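Lytic polysaccharide monooxygenase (Neurospora crassa, PDB 4QI8) probably cleaves cellulose oxidatively at a copper centre, as a secreted AA9 enzyme that needs electrons from a reducing partner. Local coordinates at residues G96-K101 with Y177-F181; V35-R41 with F181-A187; I127-I131 with S210-C214. All blocks are in the same frame, centred on the assembly; numbering follows the deposited sequence. Where two conformers were deposited one is given.

Interaction 1. Residues G96-K101 with Y177-F181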
loop_
_atom_site.group_PDB
_atom_site.type_symbol
_atom_site.label_atom_id
_atom_site.label_comp_id
_atom_site.label_asym_id
_atom_site.label_seq_id
_atom_site.Cartn_x
_atom_site.Cartn_y
_atom_site.Cartn_z
ATOM N N GLY A 96 7.515 -13.383 3.944
ATOM C CA GLY A 96 7.425 -13.552 5.379
ATOM C C GLY A 96 6.682 -12.419 6.066
ATOM O O GLY A 96 6.161 -11.505 5.416
ATOM N N ALA A 97 6.635 -12.485 7.391
ATOM C CA ALA A 97 5.835 -11.562 8.179
ATOM C C ALA A 97 6.661 -10.323 8.481
ATOM O O ALA A 97 7.189 -10.159 9.578
ATOM C CB ALA A 97 5.371 -12.231 9.463
ATOM N N VAL A 98 6.772 -9.458 7.480
ATOM C CA VAL A 98 7.672 -8.318 7.516
ATOM C C VAL A 98 6.981 -6.974 7.301
ATOM O O VAL A 98 7.602 -5.931 7.475
ATOM C CB VAL A 98 8.813 -8.480 6.473
ATOM C CG1 VAL A 98 9.666 -9.685 6.813
ATOM C CG2 VAL A 98 8.274 -8.592 5.040
ATOM N N TRP A 99 5.712 -6.990 6.910
ATOM C CA TRP A 99 5.012 -5.766 6.534
ATOM C C TRP A 99 4.233 -5.207 7.716
ATOM O O TRP A 99 3.436 -5.927 8.316
ATOM C CB TRP A 99 4.039 -6.055 5.391
ATOM C CG TRP A 99 4.705 -6.499 4.126
ATOM C CD1 TRP A 99 4.951 -7.780 3.738
ATOM C CD2 TRP A 99 5.218 -5.660 3.088
ATOM N NE1 TRP A 99 5.581 -7.797 2.514
ATOM C CE2 TRP A 99 5.765 -6.501 2.099
ATOM C CE3 TRP A 99 5.276 -4.275 2.905
ATOM C CZ2 TRP A 99 6.358 -5.998 0.936
ATOM C CZ3 TRP A 99 5.872 -3.780 1.757
ATOM C CH2 TRP A 99 6.388 -4.638 0.782
ATOM N N PHE A 100 4.436 -3.928 8.020
ATOM C CA PHE A 100 3.611 -3.264 9.023
ATOM C C PHE A 100 2.899 -2.089 8.382
ATOM O O PHE A 100 3.426 -1.423 7.488
ATOM C CB PHE A 100 4.401 -2.853 10.285
ATOM C CG PHE A 100 5.572 -1.932 10.045
ATOM C CD1 PHE A 100 6.797 -2.433 9.645
ATOM C CD2 PHE A 100 5.456 -0.571 10.267
ATOM C CE1 PHE A 100 7.877 -1.596 9.449
ATOM C CE2 PHE A 100 6.538 0.270 10.092
ATOM C CZ PHE A 100 7.753 -0.244 9.686
ATOM N N LYS A 101 1.670 -1.876 8.835
ATOM C CA LYS A 101 0.809 -0.848 8.293
ATOM C C LYS A 101 1.143 0.487 8.919
ATOM O O LYS A 101 1.241 0.589 10.140
ATOM C CB LYS A 101 -0.643 -1.207 8.581
ATOM C CG LYS A 101 -1.657 -0.235 8.006
ATOM C CD LYS A 101 -3.080 -0.583 8.424
ATOM C CE LYS A 101 -3.627 -1.774 7.672
ATOM N NZ LYS A 101 -4.918 -2.220 8.267
ATOM N N TYR A 177 2.034 -6.416 14.756
ATOM C CA TYR A 177 1.899 -5.446 13.678
ATOM C C TYR A 177 2.315 -6.007 12.334
ATOM O O TYR A 177 1.850 -5.530 11.308
ATOM C CB TYR A 177 2.704 -4.179 13.988
ATOM C CG TYR A 177 2.112 -3.377 15.130
ATOM C CD1 TYR A 177 1.090 -2.471 14.904
ATOM C CD2 TYR A 177 2.551 -3.558 16.431
ATOM C CE1 TYR A 177 0.519 -1.751 15.952
ATOM C CE2 TYR A 177 1.996 -2.842 17.477
ATOM C CZ TYR A 177 0.974 -1.952 17.237
ATOM O OH TYR A 177 0.430 -1.249 18.296
ATOM N N LYS A 178 3.206 -6.991 12.334
ATOM C CA LYS A 178 3.793 -7.461 11.085
ATOM C C LYS A 178 3.047 -8.627 10.472
ATOM O O LYS A 178 2.723 -9.607 11.163
ATOM C CB LYS A 178 5.250 -7.851 11.278
ATOM C CG LYS A 178 6.153 -6.666 11.516
ATOM C CD LYS A 178 7.596 -7.088 11.516
ATOM C CE LYS A 178 8.390 -6.325 12.544
ATOM N NZ LYS A 178 9.746 -6.903 12.686
ATOM N N VAL A 179 2.816 -8.526 9.167
ATOM C CA VAL A 179 2.073 -9.521 8.421
ATOM C C VAL A 179 2.782 -9.845 7.109
ATOM O O VAL A 179 3.731 -9.174 6.710
ATOM C CB VAL A 179 0.631 -9.046 8.138
ATOM C CG1 VAL A 179 -0.094 -8.800 9.466
ATOM C CG2 VAL A 179 0.603 -7.808 7.250
ATOM N N SER A 180 2.298 -10.888 6.448
ATOM C CA SER A 180 2.838 -11.294 5.160
ATOM C C SER A 180 1.842 -11.010 4.039
ATOM O O SER A 180 0.627 -10.950 4.259
ATOM C CB SER A 180 3.189 -12.782 5.180
ATOM O OG SER A 180 2.030 -13.581 5.319
ATOM N N PHE A 181 2.381 -10.849 2.836
ATOM C CA PHE A 181 1.575 -10.770 1.619
ATOM C C PHE A 181 2.134 -11.753 0.606
ATOM O O PHE A 181 3.294 -11.642 0.247
ATOM C CB PHE A 181 1.604 -9.367 1.016
ATOM C CG PHE A 181 0.794 -8.372 1.791
ATOM C CD1 PHE A 181 -0.585 -8.414 1.757
ATOM C CD2 PHE A 181 1.402 -7.427 2.585
ATOM C CE1 PHE A 181 -1.348 -7.521 2.498
ATOM C CE2 PHE A 181 0.637 -6.524 3.317
ATOM C CZ PHE A 181 -0.733 -6.577 3.274
HETATM O O HOH W 1 5.264 -11.209 2.838
HETATM O O HOH W 2 5.458 -13.704 1.849
HETATM O O HOH W 3 0.966 -2.982 11.306
#

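Interaction 2. Residues V35-R41 with F181-A187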
loop_
_atom_site.group_PDB
_atom_site.type_symbol
_atom_site.label_atom_id
_atom_site.label_comp_id
_atom_site.label_asym_id
_atom_site.label_seq_id
_atom_site.Cartn_x
_atom_site.Cartn_y
_atom_site.Cartn_z
ATOM N N VAL A 35 -6.474 -12.472 -3.230
ATOM C CA VAL A 35 -5.669 -12.178 -2.051
ATOM C C VAL A 35 -4.604 -13.257 -1.788
ATOM O O VAL A 35 -3.701 -13.053 -0.978
ATOM C CB VAL A 35 -6.529 -11.991 -0.792
ATOM C CG1 VAL A 35 -7.423 -10.766 -0.941
ATOM C CG2 VAL A 35 -7.334 -13.252 -0.480
ATOM N N ASN A 36 -4.686 -14.390 -2.488
ATOM C CA ASN A 36 -3.713 -15.478 -2.350
ATOM C C ASN A 36 -2.600 -15.464 -3.390
ATOM O O ASN A 36 -1.719 -16.312 -3.359
ATOM C CB ASN A 36 -4.447 -16.815 -2.406
ATOM C CG ASN A 36 -5.537 -16.903 -1.364
ATOM O OD1 ASN A 36 -6.713 -17.086 -1.680
ATOM N ND2 ASN A 36 -5.162 -16.739 -0.121
ATOM N N SER A 37 -2.647 -14.511 -4.308
ATOM C CA SER A 37 -1.630 -14.385 -5.337
ATOM C C SER A 37 -0.388 -13.668 -4.828
ATOM O O SER A 37 -0.475 -12.768 -3.990
ATOM C CB SER A 37 -2.209 -13.569 -6.494
ATOM O OG SER A 37 -1.231 -13.283 -7.470
ATOM N N GLN A 38 0.769 -14.022 -5.378
ATOM C CA GLN A 38 1.968 -13.227 -5.141
ATOM C C GLN A 38 1.757 -11.767 -5.542
ATOM O O GLN A 38 2.407 -10.872 -5.007
ATOM C CB GLN A 38 3.173 -13.803 -5.893
ATOM C CG GLN A 38 3.567 -15.188 -5.418
ATOM C CD GLN A 38 4.041 -15.164 -3.988
ATOM O OE1 GLN A 38 5.015 -14.483 -3.663
ATOM N NE2 GLN A 38 3.347 -15.887 -3.115
ATOM N N GLN A 39 0.879 -11.524 -6.512
ATOM C CA GLN A 39 0.596 -10.157 -6.929
ATOM C C GLN A 39 -0.017 -9.279 -5.836
ATOM O O GLN A 39 0.049 -8.062 -5.941
ATOM C CB GLN A 39 -0.291 -10.140 -8.179
ATOM C CG GLN A 39 0.411 -10.629 -9.429
ATOM C CD GLN A 39 -0.502 -10.607 -10.639
ATOM O OE1 GLN A 39 -1.687 -10.931 -10.541
ATOM N NE2 GLN A 39 0.030 -10.193 -11.770
ATOM N N ILE A 40 -0.569 -9.870 -4.779
ATOM C CA ILE A 40 -1.154 -9.059 -3.700
ATOM C C ILE A 40 -0.068 -8.272 -2.974
ATOM O O ILE A 40 -0.343 -7.299 -2.272
ATOM C CB ILE A 40 -2.020 -9.910 -2.734
ATOM C CG1 ILE A 40 -3.064 -9.064 -1.982
ATOM C CG2 ILE A 40 -1.135 -10.663 -1.758
ATOM C CD1 ILE A 40 -4.172 -8.516 -2.879
ATOM N N ARG A 41 1.188 -8.718 -3.107
ATOM C CA ARG A 41 2.250 -8.058 -2.362
ATOM C C ARG A 41 2.696 -6.761 -3.053
ATOM O O ARG A 41 2.426 -5.680 -2.568
ATOM C CB ARG A 41 3.429 -9.043 -2.144
ATOM C CG ARG A 41 4.575 -8.445 -1.357
ATOM C CD ARG A 41 5.720 -9.432 -1.088
ATOM N NE ARG A 41 6.137 -10.133 -2.299
ATOM C CZ ARG A 41 5.876 -11.401 -2.642
ATOM N NH1 ARG A 41 5.179 -12.255 -1.875
ATOM N NH2 ARG A 41 6.358 -11.855 -3.803
ATOM N N PHE A 181 2.381 -10.849 2.836
ATOM C CA PHE A 181 1.575 -10.770 1.619
ATOM C C PHE A 181 2.134 -11.753 0.606
ATOM O O PHE A 181 3.294 -11.642 0.247
ATOM C CB PHE A 181 1.604 -9.367 1.016
ATOM C CG PHE A 181 0.794 -8.372 1.791
ATOM C CD1 PHE A 181 -0.585 -8.414 1.757
ATOM C CD2 PHE A 181 1.402 -7.427 2.585
ATOM C CE1 PHE A 181 -1.348 -7.521 2.498
ATOM C CE2 PHE A 181 0.637 -6.524 3.317
ATOM C CZ PHE A 181 -0.733 -6.577 3.274
ATOM N N PRO A 182 1.339 -12.728 0.154
ATOM C CA PRO A 182 -0.005 -13.062 0.634
ATOM C C PRO A 182 0.029 -13.601 2.069
ATOM O O PRO A 182 1.080 -14.026 2.553
ATOM C CB PRO A 182 -0.480 -14.120 -0.363
ATOM C CG PRO A 182 0.776 -14.765 -0.842
ATOM C CD PRO A 182 1.812 -13.689 -0.865
ATOM N N GLY A 183 -1.117 -13.556 2.736
ATOM C CA GLY A 183 -1.284 -14.085 4.078
ATOM C C GLY A 183 -2.149 -13.200 4.954
ATOM O O GLY A 183 -2.970 -13.687 5.723
ATOM N N ALA A 184 -1.965 -11.893 4.835
ATOM C CA ALA A 184 -2.638 -10.951 5.722
ATOM C C ALA A 184 -4.137 -10.915 5.490
ATOM O O ALA A 184 -4.903 -10.667 6.424
ATOM C CB ALA A 184 -2.069 -9.551 5.534
ATOM N N TYR A 185 -4.541 -11.109 4.238
ATOM C CA TYR A 185 -5.927 -10.943 3.842
ATOM C C TYR A 185 -6.565 -12.271 3.463
ATOM O O TYR A 185 -5.910 -13.162 2.898
ATOM C CB TYR A 185 -6.040 -10.000 2.642
ATOM C CG TYR A 185 -5.529 -8.592 2.835
ATOM C CD1 TYR A 185 -5.280 -8.065 4.091
ATOM C CD2 TYR A 185 -5.310 -7.771 1.737
ATOM C CE1 TYR A 185 -4.824 -6.782 4.248
ATOM C CE2 TYR A 185 -4.843 -6.470 1.894
ATOM C CZ TYR A 185 -4.610 -5.979 3.161
ATOM O OH TYR A 185 -4.140 -4.703 3.364
ATOM N N LYS A 186 -7.856 -12.361 3.758
ATOM C CA LYS A 186 -8.703 -13.456 3.314
ATOM C C LYS A 186 -9.882 -12.866 2.560
ATOM O O LYS A 186 -10.329 -11.758 2.854
ATOM C CB LYS A 186 -9.192 -14.295 4.495
ATOM C CG LYS A 186 -8.064 -15.075 5.183
ATOM C CD LYS A 186 -8.562 -16.017 6.258
ATOM C CE LYS A 186 -8.889 -15.289 7.543
ATOM N NZ LYS A 186 -7.657 -14.783 8.214
ATOM N N ALA A 187 -10.400 -13.612 1.600
ATOM C CA ALA A 187 -11.505 -13.145 0.771
ATOM C C ALA A 187 -12.770 -12.877 1.583
ATOM O O ALA A 187 -13.639 -12.145 1.136
ATOM C CB ALA A 187 -11.779 -14.149 -0.332
HETATM O O HOH W 4 -3.523 -12.485 1.708
HETATM O O HOH W 5 -6.275 -15.948 2.277
#

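Interaction 3. Residues I127-I131 with S210-C214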
loop_
_atom_site.group_PDB
_atom_site.type_symbol
_atom_site.label_atom_id
_atom_site.label_comp_id
_atom_site.label_asym_id
_atom_site.label_seq_id
_atom_site.Cartn_x
_atom_site.Cartn_y
_atom_site.Cartn_z
ATOM N N ILE A 127 6.065 8.952 7.057
ATOM C CA ILE A 127 6.985 7.909 7.484
ATOM C C ILE A 127 7.246 8.071 8.987
ATOM O O ILE A 127 7.670 9.140 9.422
ATOM C CB ILE A 127 8.322 8.027 6.722
ATOM C CG1 ILE A 127 8.101 7.976 5.200
ATOM C CG2 ILE A 127 9.298 6.945 7.162
ATOM C CD1 ILE A 127 7.506 6.666 4.662
ATOM N N PRO A 128 6.988 7.025 9.791
ATOM C CA PRO A 128 7.208 7.146 11.240
ATOM C C PRO A 128 8.623 7.589 11.604
ATOM O O PRO A 128 9.589 7.167 10.977
ATOM C CB PRO A 128 6.956 5.728 11.747
ATOM C CG PRO A 128 5.995 5.158 10.759
ATOM C CD PRO A 128 6.419 5.709 9.441
ATOM N N SER A 129 8.736 8.439 12.621
ATOM C CA SER A 129 10.030 8.985 13.021
ATOM C C SER A 129 10.902 7.955 13.716
ATOM O O SER A 129 12.133 8.061 13.710
ATOM C CB SER A 129 9.831 10.176 13.966
ATOM O OG SER A 129 9.217 9.780 15.184
ATOM N N CYS A 130 10.262 6.972 14.335
ATOM C CA CYS A 130 10.938 6.148 15.324
ATOM C C CYS A 130 11.495 4.836 14.784
ATOM O O CYS A 130 12.206 4.132 15.502
ATOM C CB CYS A 130 9.995 5.864 16.500
ATOM S SG CYS A 130 8.461 4.995 16.029
ATOM N N ILE A 131 11.182 4.498 13.537
ATOM C CA ILE A 131 11.606 3.213 13.005
ATOM C C ILE A 131 13.093 3.233 12.645
ATOM O O ILE A 131 13.694 4.292 12.469
ATOM C CB ILE A 131 10.737 2.771 11.802
ATOM C CG1 ILE A 131 10.806 3.805 10.674
ATOM C CG2 ILE A 131 9.298 2.553 12.250
ATOM C CD1 ILE A 131 10.120 3.352 9.407
ATOM N N SER A 210 -3.317 -3.657 12.752
ATOM C CA SER A 210 -3.443 -2.312 13.281
ATOM C C SER A 210 -2.393 -1.378 12.691
ATOM O O SER A 210 -1.319 -1.815 12.316
ATOM C CB SER A 210 -3.276 -2.359 14.797
ATOM O OG SER A 210 -4.211 -3.246 15.391
ATOM N N VAL A 211 -2.703 -0.084 12.634
ATOM C CA VAL A 211 -1.741 0.923 12.196
ATOM C C VAL A 211 -0.688 1.123 13.274
ATOM O O VAL A 211 -0.986 1.402 14.431
ATOM C CB VAL A 211 -2.426 2.270 11.869
ATOM C CG1 VAL A 211 -1.397 3.342 11.501
ATOM C CG2 VAL A 211 -3.439 2.097 10.731
ATOM N N PHE A 212 0.563 0.993 12.872
ATOM C CA PHE A 212 1.678 1.252 13.752
ATOM C C PHE A 212 1.956 2.745 13.819
ATOM O O PHE A 212 2.081 3.398 12.788
ATOM C CB PHE A 212 2.919 0.531 13.240
ATOM C CG PHE A 212 4.155 0.940 13.960
ATOM C CD1 PHE A 212 4.494 0.354 15.160
ATOM C CD2 PHE A 212 4.955 1.962 13.469
ATOM C CE1 PHE A 212 5.620 0.763 15.853
ATOM C CE2 PHE A 212 6.080 2.373 14.154
ATOM C CZ PHE A 212 6.416 1.771 15.340
ATOM N N THR A 213 2.052 3.269 15.040
ATOM C CA THR A 213 2.504 4.636 15.286
ATOM C C THR A 213 3.567 4.626 16.370
ATOM O O THR A 213 3.682 3.676 17.148
ATOM C CB THR A 213 1.359 5.561 15.742
ATOM O OG1 THR A 213 0.849 5.130 17.015
ATOM C CG2 THR A 213 0.252 5.576 14.706
ATOM N N CYS A 214 4.336 5.699 16.434
ATOM C CA CYS A 214 5.392 5.799 17.424
ATOM C C CYS A 214 4.856 6.145 18.810
ATOM O O CYS A 214 5.455 5.739 19.811
ATOM C CB CYS A 214 6.419 6.830 16.970
ATOM S SG CYS A 214 7.154 6.406 15.400
ATOM O OXT CYS A 214 3.836 6.830 18.969
#

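Interaction 1. Residues G96-K101 with Y177-F181
Val98 and Trp99 both present a backbone N-H to a single carbonyl, that of Val179, and so form a classic beta bulge at the edge of the larger sheet of the AA9 beta-sandwich. The stronger bond runs from Trp99 N to Val179 O, 3.0 Å; the one from Val98 N to Val179 O is bent to 121° at the hydrogen and is weak. In return Val179 N reaches Trp99 O at 2.8 Å, completing an antiparallel hydrogen-bonded pair between strand 99-104 and the short outer strand 178-179. Trp99 O also receives a CA-H contact, Lys178 CA lying 3.2 Å away.

On the side where Trp99 and Val179 point, Phe181 brings its ring edge over the five-membered ring of the indole in a T-shaped stack. Trp99 CG, anti to the carbonyl carbon (chi1 -64°), turns the indole to where Phe181 lies. Phe181 CD2 stands 3.7 Å from Trp99 CD1, and the planes meet at 70°. Val179 O lies at the indole edge, so one carbonyl serves the bulge and also borders the ring. A hydrogen bond from Trp99 NE1 to Gly94 O helps to fix the indole's rotation, while Ala81, Leu137 and Arg139 touch it from strands further into the sheet. On the other side, the Lys178 chain runs past Ala97 O and Val98 CA before its NZ forms a salt bridge with Glu172.

Ahead of the bulge, Ala97 is the centre of an inverse gamma turn, and water steps in at both ends of the short ladder. One molecule links Gly96 O to Phe181 N. At the far end, where no direct backbone bond joins the two residues, another accepts from Lys101 N at 2.8 Å and donates to Tyr177 O at 2.7 Å.

Interaction 2. Residues V35-R41 with F181-A187
Ile40 pushes its CG2 branch against Pro182, 3.6 Å from Pro182 CA. Pro182, which follows a cis peptide bond, also sets its CB 3.4 Å from Val35 O. Further along, Val35 meets Tyr185 at about a right angle, with Val35 CG1 3.9 Å from Tyr185 CB, and Phe181 CE1 lies over one face of the Tyr185 ring.

Outside this apolar centre, a water donates to Val35 O and accepts from Gly183 N and Tyr185 N, tying the two loops together. At the opposite end Arg41 extends past Phe181, its CG anti to the backbone N (chi1 -179°), then bends at chi3 so that NH1 bonds Phe181 O at 2.9 Å, on a lone pair in the carbonyl plane. NH1 and NH2 together grip Gln38 OE1 end-on, both from the same face of the amide; this fixes how the guanidinium is turned, with OE1 in its plane, and places Gln38 NE2 3.5 Å from Pro182 CD. A leucine in place of Arg41 would probably leave Phe181 O without this donor and free the Gln38 amide to turn.

Ser37 OG accepts from Gln39 N as a capping bond ahead of the short helix 39-42; its side chain is about 7 Å from that of Asp33, which probably binds O2. That helix rests on strand 155-166, Ile40 touching Phe156 and Ile158, while Tyr185 OH bonds Glu141 of strand 134-144 and Tyr79 of strand 76-82.

Interaction 3. Residues I127-I131 with S210-C214
Phe212 turns the edge of its ring to the loop 127-131. Cys130 SG lies near the ring plane, 3.9 Å from Phe212 CZ and 74° off the ring normal as seen from the centroid, a sulfur-aromatic contact made at the edge. Pro128 CB meets the same rim at 4.2 Å from Phe212 CE2. Ile131 comes in obliquely with its CG2 branch, Ile131 CG2 3.7 Å from Phe212 CE2. The ring is delivered there by a first torsion that swings CG anti to the backbone N (chi1 170°), and Thr171 and Pro173 pack against it from a neighbouring loop.

Beside the ring the contact becomes covalent: Cys130 SG and Cys214 SG are joined at 2.0 Å. The disulfide torsion of -88° is close to the relaxed value and left-handed. Cys214 SG is flanked by the loop as well, with Pro128 CB at 3.7 Å and Ser129 OG at 4.0 Å. No hydrogen bond joins the two segments, so the grip is the S-S bond plus apolar contact.

Both partners are seated on the sandwich: Pro128 touches Ile102, Ile131 touches Phe100 and Ile165, and Phe212 pairs its backbone with Lys101. The arrangement is a disulfide that pins the very C-terminal residue of the chain to the loop linking strands 122-126 and 134-144 of the beta-sandwich, away from the copper site.

Overall arrangement
From the N terminus, the chain first passes 35-41, whose partner 181-187 comes 140 residues later, so interaction 2 closes a long loop. Interaction 1, joining 96-101 to 177-181, is nested inside it, and the two share Phe181; Trp99 CZ2 also packs on Arg41 CG. Interaction 3 starts at 127-131 and ends at the C terminus, crossing both others. It touches interaction 1, where Lys101 O probably accepts a hydrogen bond from Phe212 N, but its nearest atoms stay about 9 Å from interaction 2. Together they bind the long C-terminal tail to helix 39-42, to strand 99-104 and to the loop between strands 122-126 and 134-144.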